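Local coordinates for acetyl-CoA acetyltransferase (Bacillus anthracis, PDB 3SS6), which probably catalyses the reversible, thiolase-type condensation of two acetyl-CoA molecules to acetoacetyl-CoA and free CoA, at residues A[8-16]-A[36-44]; A[64-72]-A[80-88]. All coordinates share one frame; numbering follows the deposited sequence.

Contact 1 (A[8-16]-A[36-44]); sequences VITAAVRSP and VLQEAVKRG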
ATOM      1  N   VAL A   8     -18.918  41.111 -14.055  1.00 15.06           N
ATOM      2  CA  VAL A   8     -20.242  40.533 -14.234  1.00 13.06           C
ATOM      3  C   VAL A   8     -20.128  39.049 -14.540  1.00 16.27           C
ATOM      4  O   VAL A   8     -19.068  38.554 -14.924  1.00 14.66           O
ATOM      5  CB  VAL A   8     -21.068  41.256 -15.335  1.00 15.36           C
ATOM      6  CG1 VAL A   8     -21.259  42.728 -14.963  1.00 16.90           C
ATOM      7  CG2 VAL A   8     -20.400  41.119 -16.686  1.00 16.89           C
ATOM      8  N   ILE A   9     -21.232  38.343 -14.342  1.00 15.76           N
ATOM      9  CA  ILE A   9     -21.278  36.896 -14.465  1.00 13.18           C
ATOM     10  C   ILE A   9     -22.283  36.580 -15.556  1.00 14.89           C
ATOM     11  O   ILE A   9     -23.444  36.975 -15.456  1.00 15.92           O
ATOM     12  CB  ILE A   9     -21.763  36.268 -13.141  1.00 12.64           C
ATOM     13  CG1 ILE A   9     -20.727  36.501 -12.034  1.00 16.58           C
ATOM     14  CG2 ILE A   9     -22.015  34.763 -13.309  1.00 14.21           C
ATOM     15  CD1 ILE A   9     -21.294  36.370 -10.628  1.00 19.73           C
ATOM     16  N   THR A  10     -21.849  35.872 -16.595  1.00 13.06           N
ATOM     17  CA  THR A  10     -22.738  35.624 -17.740  1.00 16.71           C
ATOM     18  C   THR A  10     -23.312  34.207 -17.834  1.00 16.77           C
ATOM     19  O   THR A  10     -24.232  33.954 -18.632  1.00 17.58           O
ATOM     20  CB  THR A  10     -22.039  35.976 -19.070  1.00 17.04           C
ATOM     21  OG1 THR A  10     -20.878  35.155 -19.232  1.00 15.57           O
ATOM     22  CG2 THR A  10     -21.638  37.449 -19.084  1.00 17.87           C
ATOM     23  N   ALA A  11     -22.773  33.290 -17.037  1.00 14.72           N
ATOM     24  CA  ALA A  11     -23.285  31.925 -16.969  1.00 15.88           C
ATOM     25  C   ALA A  11     -22.932  31.371 -15.608  1.00 14.19           C
ATOM     26  O   ALA A  11     -21.933  31.781 -15.009  1.00 14.78           O
ATOM     27  CB  ALA A  11     -22.682  31.038 -18.072  1.00 14.56           C
ATOM     28  N   ALA A  12     -23.762  30.455 -15.117  1.00 13.97           N
ATOM     29  CA  ALA A  12     -23.536  29.848 -13.814  1.00 14.74           C
ATOM     30  C   ALA A  12     -24.189  28.478 -13.826  1.00 14.86           C
ATOM     31  O   ALA A  12     -25.416  28.372 -13.832  1.00 14.63           O
ATOM     32  CB  ALA A  12     -24.135  30.719 -12.718  1.00 13.98           C
ATOM     33  N   VAL A  13     -23.370  27.433 -13.859  1.00 13.98           N
ATOM     34  CA  VAL A  13     -23.887  26.074 -14.003  1.00 10.93           C
ATOM     35  C   VAL A  13     -23.166  25.112 -13.069  1.00 12.45           C
ATOM     36  O   VAL A  13     -22.093  25.423 -12.557  1.00 13.37           O
ATOM     37  CB  VAL A  13     -23.763  25.564 -15.449  1.00 11.24           C
ATOM     38  CG1 VAL A  13     -24.732  26.317 -16.360  1.00 14.32           C
ATOM     39  CG2 VAL A  13     -22.323  25.680 -15.949  1.00 14.25           C
ATOM     40  N   ARG A  14     -23.753  23.937 -12.851  1.00 13.09           N
ATOM     41  CA  ARG A  14     -23.123  22.960 -11.966  1.00 10.90           C
ATOM     42  C   ARG A  14     -23.512  21.555 -12.363  1.00 13.01           C
ATOM     43  O   ARG A  14     -24.520  21.353 -13.014  1.00 13.78           O
ATOM     44  CB  ARG A  14     -23.565  23.203 -10.522  1.00 11.10           C
ATOM     45  CG  ARG A  14     -25.089  23.019 -10.295  1.00 12.03           C
ATOM     46  CD  ARG A  14     -25.406  23.165  -8.799  1.00 13.37           C
ATOM     47  NE  ARG A  14     -26.804  22.944  -8.395  1.00 14.22           N
ATOM     48  CZ  ARG A  14     -27.322  21.755  -8.074  1.00 12.87           C
ATOM     49  NH1 ARG A  14     -26.593  20.638  -8.173  1.00 12.86           N
ATOM     50  NH2 ARG A  14     -28.583  21.677  -7.656  1.00 15.17           N
ATOM     51  N   SER A  15     -22.707  20.574 -11.970  1.00 12.23           N
ATOM     52  CA  SER A  15     -23.156  19.188 -12.088  1.00 11.31           C
ATOM     53  C   SER A  15     -24.227  18.968 -11.027  1.00 11.30           C
ATOM     54  O   SER A  15     -24.342  19.760 -10.084  1.00 12.07           O
ATOM     55  CB  SER A  15     -21.982  18.234 -11.832  1.00 12.61           C
ATOM     56  OG  SER A  15     -21.588  18.266 -10.462  1.00 13.50           O
ATOM     57  N   PRO A  16     -25.006  17.881 -11.152  1.00 12.67           N
ATOM     58  CA  PRO A  16     -25.748  17.476  -9.958  1.00 13.04           C
ATOM     59  C   PRO A  16     -24.717  17.021  -8.925  1.00 12.50           C
ATOM     60  O   PRO A  16     -23.568  16.727  -9.283  1.00 12.16           O
ATOM     61  CB  PRO A  16     -26.589  16.268 -10.435  1.00 13.61           C
ATOM     62  CG  PRO A  16     -26.374  16.168 -11.933  1.00 12.57           C
ATOM     63  CD  PRO A  16     -25.049  16.854 -12.204  1.00 13.04           C
ATOM     64  N   VAL A  36     -18.899  20.564 -17.395  1.00 13.55           N
ATOM     65  CA  VAL A  36     -19.430  21.787 -16.802  1.00 14.24           C
ATOM     66  C   VAL A  36     -18.694  23.017 -17.351  1.00 13.96           C
ATOM     67  O   VAL A  36     -19.317  24.049 -17.644  1.00 14.65           O
ATOM     68  CB  VAL A  36     -19.401  21.709 -15.260  1.00 16.71           C
ATOM     69  CG1 VAL A  36     -20.003  22.958 -14.650  1.00 17.28           C
ATOM     70  CG2 VAL A  36     -20.184  20.484 -14.798  1.00 17.86           C
ATOM     71  N   LEU A  37     -17.374  22.906 -17.502  1.00 13.39           N
ATOM     72  CA  LEU A  37     -16.609  23.942 -18.188  1.00 13.06           C
ATOM     73  C   LEU A  37     -17.159  24.159 -19.593  1.00 14.85           C
ATOM     74  O   LEU A  37     -17.358  25.293 -20.031  1.00 14.76           O
ATOM     75  CB  LEU A  37     -15.146  23.529 -18.313  1.00 13.36           C
ATOM     76  CG  LEU A  37     -14.342  23.567 -17.019  1.00 14.42           C
ATOM     77  CD1 LEU A  37     -12.968  22.947 -17.249  1.00 17.20           C
ATOM     78  CD2 LEU A  37     -14.210  25.002 -16.495  1.00 14.35           C
ATOM     79  N   GLN A  38     -17.384  23.061 -20.308  1.00 13.79           N
ATOM     80  CA  GLN A  38     -17.875  23.154 -21.685  1.00 13.85           C
ATOM     81  C   GLN A  38     -19.228  23.852 -21.794  1.00 13.90           C
ATOM     82  O   GLN A  38     -19.411  24.739 -22.637  1.00 16.03           O
ATOM     83  CB  GLN A  38     -17.930  21.766 -22.328  1.00 15.68           C
ATOM     84  CG  GLN A  38     -16.542  21.170 -22.541  1.00 16.53           C
ATOM     85  CD  GLN A  38     -16.581  19.708 -22.958  1.00 20.01           C
ATOM     86  OE1 GLN A  38     -17.496  18.974 -22.591  1.00 19.82           O
ATOM     87  NE2 GLN A  38     -15.584  19.281 -23.726  1.00 19.61           N
ATOM     88  N   GLU A  39     -20.164  23.468 -20.931  1.00 13.59           N
ATOM     89  CA  GLU A  39     -21.502  24.055 -20.982  1.00 14.73           C
ATOM     90  C   GLU A  39     -21.464  25.510 -20.530  1.00 14.88           C
ATOM     91  O   GLU A  39     -22.162  26.351 -21.088  1.00 15.65           O
ATOM     92  CB  GLU A  39     -22.491  23.240 -20.142  1.00 15.45           C
ATOM     93  CG  GLU A  39     -23.925  23.795 -20.157  1.00 19.75           C
ATOM     94  CD  GLU A  39     -24.593  23.748 -21.535  1.00 21.88           C
ATOM     95  OE1 GLU A  39     -24.155  22.976 -22.417  1.00 22.67           O
ATOM     96  OE2 GLU A  39     -25.582  24.492 -21.721  1.00 23.93           O
ATOM     97  N   ALA A  40     -20.641  25.813 -19.526  1.00 14.13           N
ATOM     98  CA  ALA A  40     -20.540  27.195 -19.071  1.00 14.05           C
ATOM     99  C   ALA A  40     -20.127  28.117 -20.205  1.00 15.17           C
ATOM    100  O   ALA A  40     -20.725  29.180 -20.411  1.00 16.36           O
ATOM    101  CB  ALA A  40     -19.557  27.320 -17.900  1.00 12.31           C
ATOM    102  N   VAL A  41     -19.083  27.721 -20.929  1.00 14.03           N
ATOM    103  CA  VAL A  41     -18.582  28.559 -22.006  1.00 15.68           C
ATOM    104  C   VAL A  41     -19.651  28.704 -23.099  1.00 18.38           C
ATOM    105  O   VAL A  41     -19.864  29.797 -23.637  1.00 18.12           O
ATOM    106  CB  VAL A  41     -17.239  28.007 -22.541  1.00 16.02           C
ATOM    107  CG1 VAL A  41     -16.860  28.664 -23.861  1.00 19.91           C
ATOM    108  CG2 VAL A  41     -16.137  28.199 -21.497  1.00 14.77           C
ATOM    109  N   LYS A  42     -20.346  27.612 -23.395  1.00 18.04           N
ATOM    110  CA  LYS A  42     -21.418  27.635 -24.396  1.00 20.72           C
ATOM    111  C   LYS A  42     -22.505  28.636 -24.045  1.00 21.95           C
ATOM    112  O   LYS A  42     -23.054  29.295 -24.923  1.00 22.25           O
ATOM    113  CB  LYS A  42     -22.039  26.249 -24.570  1.00 22.56           C
ATOM    114  CG  LYS A  42     -21.185  25.289 -25.380  1.00 29.77           C
ATOM    115  CD  LYS A  42     -21.758  23.875 -25.360  1.00 35.81           C
ATOM    116  CE  LYS A  42     -20.774  22.881 -25.961  1.00 38.70           C
ATOM    117  NZ  LYS A  42     -21.207  21.473 -25.744  1.00 42.20           N
ATOM    118  N   ARG A  43     -22.819  28.748 -22.761  1.00 16.30           N
ATOM    119  CA  ARG A  43     -23.841  29.684 -22.316  1.00 19.71           C
ATOM    120  C   ARG A  43     -23.341  31.095 -22.073  1.00 21.26           C
ATOM    121  O   ARG A  43     -24.135  32.036 -22.030  1.00 22.69           O
ATOM    122  CB  ARG A  43     -24.450  29.208 -21.013  1.00 18.04           C
ATOM    123  CG  ARG A  43     -25.092  27.866 -21.088  1.00 20.14           C
ATOM    124  CD  ARG A  43     -25.746  27.607 -19.761  1.00 19.97           C
ATOM    125  NE  ARG A  43     -26.422  26.326 -19.708  1.00 20.64           N
ATOM    126  CZ  ARG A  43     -27.354  26.032 -18.809  1.00 23.37           C
ATOM    127  NH1 ARG A  43     -27.709  26.938 -17.900  1.00 22.11           N
ATOM    128  NH2 ARG A  43     -27.929  24.841 -18.827  1.00 25.46           N
ATOM    129  N   GLY A  44     -22.032  31.235 -21.902  1.00 18.90           N
ATOM    130  CA  GLY A  44     -21.452  32.452 -21.364  1.00 17.66           C
ATOM    131  C   GLY A  44     -21.178  33.560 -22.359  1.00 19.21           C
ATOM    132  O   GLY A  44     -20.706  34.620 -21.975  1.00 18.42           O
TER
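Val13, on strand 7-19, points at helix 29-43, and its two methyls part to meet different side chains. From CB, CG1 lies anti to the carbonyl carbon and runs out to Arg43, ending 3.4 Å from Arg43 NH1 over one face of the guanidinium, displaced toward the rim. CG2, the other branch, reaches the helix flank, 3.8 Å from Ala40 CB and equally near Val36 CG1; the two valine side chains run in opposing directions, flank to flank. Val36, with CG1 anti to its backbone N (chi1 -178°), sets its second methyl, CG2, against the backbone at Ser15, 3.8 Å from Ser15 N. At the other end Ala11 CB fits against the last helical turn, 3.6 Å from Ala40 O and 3.8 Å from Gly44 CA. There Thr10 OG1 donates to Gly44 O at 2.8 Å, meeting the carbonyl at 117° and only slightly tilted from its plane. The guanidinium over which Val13 CG1 lies is fixed in rotation at its edge: Arg43 NE gives a nearly straight bond, 2.8 Å long, to the anti lone pair of Glu39 OE2, one helical turn back, and Arg43 NH1 also donates to Asp199 O. Val257 of strand 252-262 packs on Val36 and Ala40, while helix 352-370 lies against Ala12 and Arg14, whose side chains start away from helix 29-43. A central strand with a covering helix running back along it at 144°, and another helix packed on its reverse, is the layering of the thiolase alpha-beta-alpha sandwich.

Contact 2 (A[64-72]-A[80-88]); sequences DEANTARTA and DTVTGYTIQ. With K (potassium ion), chain F.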
ATOM      1  N   ASP A  64      -1.644  13.073 -10.293  1.00 13.66           N
ATOM      2  CA  ASP A  64      -1.865  12.465 -11.604  1.00 13.63           C
ATOM      3  C   ASP A  64      -2.721  13.348 -12.527  1.00 14.99           C
ATOM      4  O   ASP A  64      -2.910  13.032 -13.710  1.00 15.55           O
ATOM      5  CB  ASP A  64      -2.384  11.012 -11.505  1.00 14.83           C
ATOM      6  CG  ASP A  64      -3.814  10.902 -10.985  1.00 20.21           C
ATOM      7  OD1 ASP A  64      -4.417  11.919 -10.591  1.00 19.81           O
ATOM      8  OD2 ASP A  64      -4.329   9.761 -10.949  1.00 22.95           O
ATOM      9  N   GLU A  65      -3.187  14.460 -11.972  1.00 13.61           N
ATOM     10  CA  GLU A  65      -3.951  15.463 -12.692  1.00 13.67           C
ATOM     11  C   GLU A  65      -3.429  16.785 -12.128  1.00 14.18           C
ATOM     12  O   GLU A  65      -4.186  17.570 -11.571  1.00 17.62           O
ATOM     13  CB  GLU A  65      -5.450  15.301 -12.455  1.00 13.34           C
ATOM     14  CG  GLU A  65      -6.021  14.038 -13.080  1.00 12.27           C
ATOM     15  CD  GLU A  65      -7.530  13.959 -12.989  1.00 14.85           C
ATOM     16  OE1 GLU A  65      -8.120  14.701 -12.179  1.00 13.63           O
ATOM     17  OE2 GLU A  65      -8.124  13.150 -13.730  1.00 14.98           O
ATOM     18  N   ALA A  66      -2.136  17.028 -12.297  1.00 12.84           N
ATOM     19  CA  ALA A  66      -1.482  18.229 -11.773  1.00 13.33           C
ATOM     20  C   ALA A  66      -2.042  19.509 -12.358  1.00 13.06           C
ATOM     21  O   ALA A  66      -2.101  19.653 -13.530  1.00 14.16           O
ATOM     22  CB  ALA A  66      -0.021  18.161 -11.996  1.00 16.09           C
ATOM     23  N   ASN A  67      -2.389  20.425 -11.482  1.00 13.17           N
ATOM     24  CA  ASN A  67      -2.995  21.679 -11.873  1.00 12.01           C
ATOM     25  C   ASN A  67      -4.343  21.315 -12.483  1.00 14.25           C
ATOM     26  O   ASN A  67      -4.515  21.269 -13.639  1.00 13.65           O
ATOM     27  CB  ASN A  67      -2.183  22.495 -12.846  1.00 13.86           C
ATOM     28  CG  ASN A  67      -2.775  23.870 -13.050  1.00 14.30           C
ATOM     29  OD1 ASN A  67      -3.848  24.100 -12.642  1.00 13.16           O
ATOM     30  ND2 ASN A  67      -2.037  24.749 -13.674  1.00 12.95           N
ATOM     31  N   THR A  68      -5.302  21.041 -11.627  1.00 11.79           N
ATOM     32  CA  THR A  68      -6.582  20.616 -12.097  1.00 11.97           C
ATOM     33  C   THR A  68      -7.216  21.524 -13.122  1.00 12.91           C
ATOM     34  O   THR A  68      -7.799  21.073 -14.046  1.00 11.28           O
ATOM     35  CB  THR A  68      -7.595  20.550 -10.920  1.00 10.97           C
ATOM     36  OG1 THR A  68      -6.989  19.981  -9.788  1.00 13.18           O
ATOM     37  CG2 THR A  68      -8.872  19.791 -11.292  1.00 13.45           C
ATOM     38  N   ALA A  69      -7.058  22.815 -12.910  1.00 11.24           N
ATOM     39  CA  ALA A  69      -7.655  23.813 -13.803  1.00 12.01           C
ATOM     40  C   ALA A  69      -7.096  23.755 -15.231  1.00 13.12           C
ATOM     41  O   ALA A  69      -7.850  23.707 -16.206  1.00 12.15           O
ATOM     42  CB  ALA A  69      -7.460  25.207 -13.215  1.00 12.23           C
ATOM     43  N   ARG A  70      -5.772  23.758 -15.355  1.00 12.13           N
ATOM     44  CA  ARG A  70      -5.152  23.710 -16.674  1.00 11.57           C
ATOM     45  C   ARG A  70      -5.457  22.378 -17.330  1.00 11.16           C
ATOM     46  O   ARG A  70      -5.747  22.317 -18.531  1.00 12.18           O
ATOM     47  CB  ARG A  70      -3.636  23.916 -16.568  1.00 12.64           C
ATOM     48  CG  ARG A  70      -2.868  23.580 -17.846  1.00 12.93           C
ATOM     49  CD  ARG A  70      -3.255  24.466 -19.034  1.00 14.32           C
ATOM     50  NE  ARG A  70      -2.263  24.298 -20.103  1.00 14.12           N
ATOM     51  CZ  ARG A  70      -2.247  24.986 -21.241  1.00 16.33           C
ATOM     52  NH1 ARG A  70      -3.167  25.916 -21.473  1.00 17.35           N
ATOM     53  NH2 ARG A  70      -1.294  24.753 -22.144  1.00 17.92           N
ATOM     54  N   THR A  71      -5.385  21.307 -16.543  1.00 11.26           N
ATOM     55  CA  THR A  71      -5.629  19.985 -17.089  1.00 13.10           C
ATOM     56  C   THR A  71      -7.073  19.881 -17.593  1.00 14.52           C
ATOM     57  O   THR A  71      -7.314  19.357 -18.671  1.00 13.83           O
ATOM     58  CB  THR A  71      -5.301  18.882 -16.075  1.00 12.45           C
ATOM     59  OG1 THR A  71      -3.925  18.991 -15.679  1.00 14.60           O
ATOM     60  CG2 THR A  71      -5.523  17.506 -16.690  1.00 12.83           C
ATOM     61  N   ALA A  72      -8.028  20.397 -16.827  1.00 13.33           N
ATOM     62  CA  ALA A  72      -9.429  20.323 -17.248  1.00 12.63           C
ATOM     63  C   ALA A  72      -9.683  21.206 -18.473  1.00 14.16           C
ATOM     64  O   ALA A  72     -10.471  20.848 -19.357  1.00 14.40           O
ATOM     65  CB  ALA A  72     -10.358  20.709 -16.096  1.00 11.13           C
ATOM     66  N   ASP A  80      -4.744  25.776 -26.458  1.00 19.96           N
ATOM     67  CA  ASP A  80      -3.568  25.774 -25.590  1.00 21.05           C
ATOM     68  C   ASP A  80      -3.327  27.120 -24.933  1.00 18.60           C
ATOM     69  O   ASP A  80      -2.603  27.203 -23.940  1.00 17.65           O
ATOM     70  CB  ASP A  80      -2.307  25.420 -26.380  1.00 24.74           C
ATOM     71  CG  ASP A  80      -2.293  23.998 -26.860  1.00 28.02           C
ATOM     72  OD1 ASP A  80      -3.057  23.166 -26.326  1.00 27.47           O
ATOM     73  OD2 ASP A  80      -1.491  23.713 -27.780  1.00 29.10           O
ATOM     74  N   THR A  81      -3.881  28.177 -25.513  1.00 19.30           N
ATOM     75  CA  THR A  81      -3.713  29.521 -24.971  1.00 19.28           C
ATOM     76  C   THR A  81      -4.501  29.738 -23.691  1.00 19.08           C
ATOM     77  O   THR A  81      -4.243  30.690 -22.955  1.00 22.28           O
ATOM     78  CB  THR A  81      -4.164  30.586 -25.983  1.00 24.62           C
ATOM     79  OG1 THR A  81      -5.455  30.231 -26.500  1.00 25.66           O
ATOM     80  CG2 THR A  81      -3.163  30.674 -27.129  1.00 26.29           C
ATOM     81  N   VAL A  82      -5.474  28.870 -23.437  1.00 17.78           N
ATOM     82  CA  VAL A  82      -6.320  29.017 -22.254  1.00 15.86           C
ATOM     83  C   VAL A  82      -5.608  28.404 -21.062  1.00 18.27           C
ATOM     84  O   VAL A  82      -5.616  27.186 -20.872  1.00 17.44           O
ATOM     85  CB  VAL A  82      -7.686  28.350 -22.445  1.00 17.73           C
ATOM     86  CG1 VAL A  82      -8.539  28.506 -21.195  1.00 18.52           C
ATOM     87  CG2 VAL A  82      -8.400  28.957 -23.652  1.00 18.40           C
ATOM     88  N   THR A  83      -4.975  29.258 -20.269  1.00 15.49           N
ATOM     89  CA  THR A  83      -4.202  28.796 -19.126  1.00 13.10           C
ATOM     90  C   THR A  83      -5.109  28.566 -17.925  1.00 15.82           C
ATOM     91  O   THR A  83      -6.296  28.841 -17.984  1.00 15.79           O
ATOM     92  CB  THR A  83      -3.090  29.808 -18.782  1.00 14.62           C
ATOM     93  OG1 THR A  83      -3.670  31.100 -18.536  1.00 15.02           O
ATOM     94  CG2 THR A  83      -2.124  29.937 -19.962  1.00 15.54           C
ATOM     95  N   GLY A  84      -4.550  28.078 -16.823  1.00 14.15           N
ATOM     96  CA  GLY A  84      -5.368  27.873 -15.645  1.00 12.33           C
ATOM     97  C   GLY A  84      -4.502  27.683 -14.424  1.00 13.04           C
ATOM     98  O   GLY A  84      -3.305  27.399 -14.536  1.00 11.86           O
ATOM     99  N   TYR A  85      -5.110  27.855 -13.256  1.00 11.99           N
ATOM    100  CA  TYR A  85      -4.451  27.527 -11.996  1.00 12.22           C
ATOM    101  C   TYR A  85      -5.471  27.131 -10.966  1.00 12.03           C
ATOM    102  O   TYR A  85      -6.665  27.393 -11.129  1.00 11.79           O
ATOM    103  CB  TYR A  85      -3.526  28.637 -11.478  1.00 11.94           C
ATOM    104  CG  TYR A  85      -4.128  29.966 -11.053  1.00 11.53           C
ATOM    105  CD1 TYR A  85      -4.236  30.301  -9.711  1.00 11.65           C
ATOM    106  CD2 TYR A  85      -4.505  30.912 -11.996  1.00 13.47           C
ATOM    107  CE1 TYR A  85      -4.727  31.549  -9.312  1.00 12.08           C
ATOM    108  CE2 TYR A  85      -5.006  32.157 -11.612  1.00 13.64           C
ATOM    109  CZ  TYR A  85      -5.109  32.466 -10.266  1.00 15.28           C
ATOM    110  OH  TYR A  85      -5.586  33.696  -9.881  1.00 15.04           O
ATOM    111  N   THR A  86      -4.988  26.460  -9.925  1.00 11.96           N
ATOM    112  CA  THR A  86      -5.867  25.764  -9.007  1.00 10.74           C
ATOM    113  C   THR A  86      -5.648  26.295  -7.599  1.00 10.44           C
ATOM    114  O   THR A  86      -4.504  26.580  -7.196  1.00 12.04           O
ATOM    115  CB  THR A  86      -5.625  24.236  -9.115  1.00 12.21           C
ATOM    116  OG1 THR A  86      -5.735  23.839 -10.492  1.00 11.40           O
ATOM    117  CG2 THR A  86      -6.647  23.464  -8.317  1.00 12.09           C
ATOM    118  N   ILE A  87      -6.742  26.448  -6.858  1.00 11.62           N
ATOM    119  CA  ILE A  87      -6.702  27.112  -5.559  1.00 11.86           C
ATOM    120  C   ILE A  87      -7.152  26.197  -4.418  1.00 11.55           C
ATOM    121  O   ILE A  87      -8.130  25.454  -4.549  1.00 12.28           O
ATOM    122  CB  ILE A  87      -7.575  28.392  -5.586  1.00 13.97           C
ATOM    123  CG1 ILE A  87      -6.870  29.464  -6.432  1.00 13.89           C
ATOM    124  CG2 ILE A  87      -7.850  28.900  -4.160  1.00 15.63           C
ATOM    125  CD1 ILE A  87      -7.658  30.755  -6.559  1.00 17.93           C
ATOM    126  N   GLN A  88      -6.431  26.284  -3.303  1.00 11.68           N
ATOM    127  CA  GLN A  88      -6.791  25.535  -2.114  1.00 11.15           C
ATOM    128  C   GLN A  88      -6.978  26.508  -0.952  1.00 14.07           C
ATOM    129  O   GLN A  88      -6.021  27.093  -0.471  1.00 13.49           O
ATOM    130  CB  GLN A  88      -5.709  24.515  -1.739  1.00 12.44           C
ATOM    131  CG  GLN A  88      -6.211  23.123  -1.285  1.00 13.18           C
ATOM    132  CD  GLN A  88      -6.839  23.107   0.091  1.00 11.89           C
ATOM    133  OE1 GLN A  88      -7.016  24.145   0.718  1.00 13.38           O
ATOM    134  NE2 GLN A  88      -7.188  21.922   0.578  1.00 13.71           N
TER
HETATM  135  K     K F 395      -5.263  34.473  -6.896  1.00 23.53           K
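The guanidinium of Arg70 works through its edge: NH1 donates in plane to Asp80 O and to Val82 O, both at 2.8 Å, the first bond fairly straight and the second bent to 132°. Both carbonyls receive it from well above their own planes. A bend at chi2 (62°) brings the group back along the turn ahead of strand 83-88, and Arg70 NE is taken by Gly383 O of the second subunit. The Asn67 amide also acts in its plane, ND2 donating to Gly84 O at 3.1 Å. The Tyr85 ring meets a potassium ion at its edge, with Tyr85 OH 3.1 Å from the ion; Ser100 and, from the second subunit, Tyr85 and Ser100 also bind the ion. Asn67 is the N-cap of helix 68-75, the helix of a beta-alpha-beta unit with strands 53-57 and 83-88; Asn67 OD1 accepts a weak bond from Arg70 N. The same OD1 receives Thr86 OG1 at 2.9 Å, and that hydroxyl accepts Ala69 N in a nearly straight bond of 2.9 Å, so that one hydroxyl bridges the N-cap residue and the first turn to the strand. Beside it Ala69 CB presses to 3.1 Å from Tyr85 O, and Arg70 and Gly84 come within 4.3 Å between CA atoms.

From the N terminus, strand 7-19 leads through a loop into helix 29-43, and contact 1 closes that excursion by laying the helix back along the strand. The chain then forms strand 53-57 and reaches 64-72, where contact 2 closes a shorter loop onto strand 83-88. The two follow in series, neither nesting nor crossing, with centres about 17 Å apart. They serve one mixed sheet: contact 1 anchors a helix at a central strand, contact 2 at an outermost strand of the chain, which pairs with the second subunit. The helices themselves join them, Leu37 CD1 packing 3.6 Å from Ala72 CB.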